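Local coordinates for putative molybdenum cofactor biosynthesis protein (Corynebacterium diphtheriae, PDB 2G2C) that probably takes part in molybdenum cofactor biosynthesis through a molybdopterin-binding domain, although its exact function has not been established, at residues 10-15 with 48-53. Numbering follows the deposited sequence.
Sequences IIVVSD and EVVVPE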
loop_
_atom_site.group_PDB
_atom_site.type_symbol
_atom_site.label_atom_id
_atom_site.label_comp_id
_atom_site.label_asym_id
_atom_site.label_seq_id
_atom_site.Cartn_x
_atom_site.Cartn_y
_atom_site.Cartn_z
ATOM N N ILE A 10 7.350 -0.306 0.968
ATOM C CA ILE A 10 6.528 -1.524 0.998
ATOM C C ILE A 10 6.388 -2.019 2.435
ATOM O O ILE A 10 7.399 -2.054 3.189
ATOM C CB ILE A 10 7.146 -2.637 0.110
ATOM C CG1 ILE A 10 7.126 -2.181 -1.372
ATOM C CG2 ILE A 10 6.492 -4.027 0.414
ATOM C CD1 ILE A 10 7.956 -3.043 -2.313
ATOM N N ILE A 11 5.160 -2.389 2.800
ATOM C CA ILE A 11 4.896 -2.941 4.146
ATOM C C ILE A 11 4.133 -4.240 3.992
ATOM O O ILE A 11 2.972 -4.239 3.563
ATOM C CB ILE A 11 4.065 -1.952 5.005
ATOM C CG1 ILE A 11 4.858 -0.642 5.153
ATOM C CG2 ILE A 11 3.709 -2.588 6.336
ATOM C CD1 ILE A 11 4.016 0.568 5.676
ATOM N N VAL A 12 4.816 -5.355 4.252
ATOM C CA VAL A 12 4.144 -6.637 4.147
ATOM C C VAL A 12 3.631 -7.024 5.542
ATOM O O VAL A 12 4.380 -7.047 6.500
ATOM C CB VAL A 12 5.100 -7.714 3.566
ATOM C CG1 VAL A 12 4.487 -9.083 3.682
ATOM C CG2 VAL A 12 5.448 -7.369 2.118
ATOM N N VAL A 13 2.336 -7.297 5.633
ATOM C CA VAL A 13 1.679 -7.484 6.914
ATOM C C VAL A 13 1.307 -8.975 7.023
ATOM O O VAL A 13 0.411 -9.462 6.298
ATOM C CB VAL A 13 0.406 -6.580 7.016
ATOM C CG1 VAL A 13 -0.294 -6.734 8.373
ATOM C CG2 VAL A 13 0.743 -5.084 6.707
ATOM N N SER A 14 2.018 -9.692 7.896
ATOM C CA SER A 14 1.845 -11.152 7.979
ATOM C C SER A 14 2.572 -11.721 9.159
ATOM O O SER A 14 3.769 -11.532 9.272
ATOM C CB SER A 14 2.459 -11.810 6.734
ATOM O OG SER A 14 2.529 -13.248 6.874
ATOM N N ASP A 15 1.844 -12.410 10.018
ATOM C CA ASP A 15 2.464 -13.075 11.159
ATOM C C ASP A 15 3.492 -14.109 10.692
ATOM O O ASP A 15 4.629 -14.090 11.169
ATOM C CB ASP A 15 1.392 -13.700 12.038
ATOM C CG ASP A 15 0.608 -12.647 12.812
ATOM O OD1 ASP A 15 1.128 -11.532 12.929
ATOM O OD2 ASP A 15 -0.480 -12.959 13.344
ATOM N N GLU A 48 11.571 -1.254 2.909
ATOM C CA GLU A 48 10.647 -2.398 2.876
ATOM C C GLU A 48 10.727 -3.094 4.205
ATOM O O GLU A 48 11.815 -3.250 4.780
ATOM C CB GLU A 48 10.925 -3.366 1.729
ATOM C CG GLU A 48 12.313 -3.979 1.759
ATOM C CD GLU A 48 12.454 -5.217 2.657
ATOM O OE1 GLU A 48 13.619 -5.621 2.879
ATOM O OE2 GLU A 48 11.447 -5.790 3.147
ATOM N N VAL A 49 9.565 -3.447 4.745
ATOM C CA VAL A 49 9.502 -4.135 6.026
ATOM C C VAL A 49 8.431 -5.216 5.992
ATOM O O VAL A 49 7.554 -5.216 5.111
ATOM C CB VAL A 49 9.224 -3.145 7.215
ATOM C CG1 VAL A 49 10.241 -2.000 7.216
ATOM C CG2 VAL A 49 7.822 -2.558 7.085
ATOM N N VAL A 50 8.539 -6.154 6.937
ATOM C CA VAL A 50 7.492 -7.108 7.230
ATOM C C VAL A 50 7.100 -6.834 8.679
ATOM O O VAL A 50 7.981 -6.710 9.569
ATOM C CB VAL A 50 7.990 -8.569 7.112
ATOM C CG1 VAL A 50 6.858 -9.525 7.542
ATOM C CG2 VAL A 50 8.488 -8.836 5.698
ATOM N N VAL A 51 5.805 -6.735 8.940
ATOM C CA VAL A 51 5.339 -6.552 10.324
ATOM C C VAL A 51 4.288 -7.619 10.628
ATOM O O VAL A 51 3.603 -8.100 9.722
ATOM C CB VAL A 51 4.750 -5.089 10.524
ATOM C CG1 VAL A 51 5.841 -4.050 10.284
ATOM C CG2 VAL A 51 3.509 -4.839 9.645
ATOM N N PRO A 52 4.147 -7.977 11.913
ATOM C CA PRO A 52 3.041 -8.823 12.308
ATOM C C PRO A 52 1.706 -8.097 12.043
ATOM O O PRO A 52 1.654 -6.857 11.915
ATOM C CB PRO A 52 3.209 -8.973 13.834
ATOM C CG PRO A 52 4.609 -8.555 14.115
ATOM C CD PRO A 52 5.012 -7.584 13.040
ATOM N N GLU A 53 0.628 -8.872 12.023
ATOM C CA GLU A 53 -0.700 -8.279 11.887
ATOM C C GLU A 53 -1.063 -7.402 13.065
ATOM O O GLU A 53 -0.626 -7.638 14.190
ATOM C CB GLU A 53 -1.747 -9.378 11.763
ATOM C CG GLU A 53 -1.493 -10.163 10.545
ATOM C CD GLU A 53 -2.643 -10.160 9.598
ATOM O OE1 GLU A 53 -3.389 -9.131 9.588
ATOM O OE2 GLU A 53 -2.780 -11.179 8.870
HETATM O O HOH W 1 -0.857 -13.047 9.214
HETATM O O HOH W 2 -0.139 -10.369 15.171
#
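Val12 and Val49 sit in the middle of a run of parallel-strand pairing in which residues 10-13, from an inner strand, meet residues 48-51, from the outermost strand on that side of the sheet. Val12 N donates almost straight to Val49 O (2.9 Å, 177° at the hydrogen), and Val12 O accepts from Val51 N at 2.8 Å, so both polar backbone atoms of Val12 are satisfied by the same neighbouring strand. The flanking bonds, Val49 N to Ile10 O and Ser14 N to Val51 O, complete the parallel pattern; Val12 O also receives a CA-H...O contact from Val50. Backbone bonds from Ile11 and Val13 run the other way, to strand 72-76.

Side chains alternate between two helical layers, the alpha/beta arrangement of this molybdopterin-binding domain family. Ile11, Val13, Val49 and Val51 share one face, where helix 55-67 packs on Ile11, Val13 and Val51. Val51 CG1 lies anti to the carbonyl carbon (chi1 -62°), which puts CG2 between the backbone N and that carbon, touching both Ile11 CG2 and Val13 CG2, each at 4.0 Å. Ile10, Val12 and Val50 face helices 26-34 and 15-19.

Beyond the strands, side chains and water take over the pairing. Asp15 OD1 accepts Glu53 N at 2.9 Å from above the carboxylate plane, and a water donates to both Asp15 OD1 and Glu53 O. A second water accepts from Asp15 N and donates to Glu53 OE2 at 2.7 Å. The carboxylate planes are 64° apart, and Asp15 OD2 and Glu53 OE2 lie 5.3 Å from each other; Asp15 OD2 pairs with Lys84, which probably eases their repulsion. Ser14 OG caps Ile17 N as helix 15-19 starts. The chemistry implies that the two segments remain tied together past the strand ends by the Asp15 carboxylate and two bridging waters, where direct backbone pairing stops.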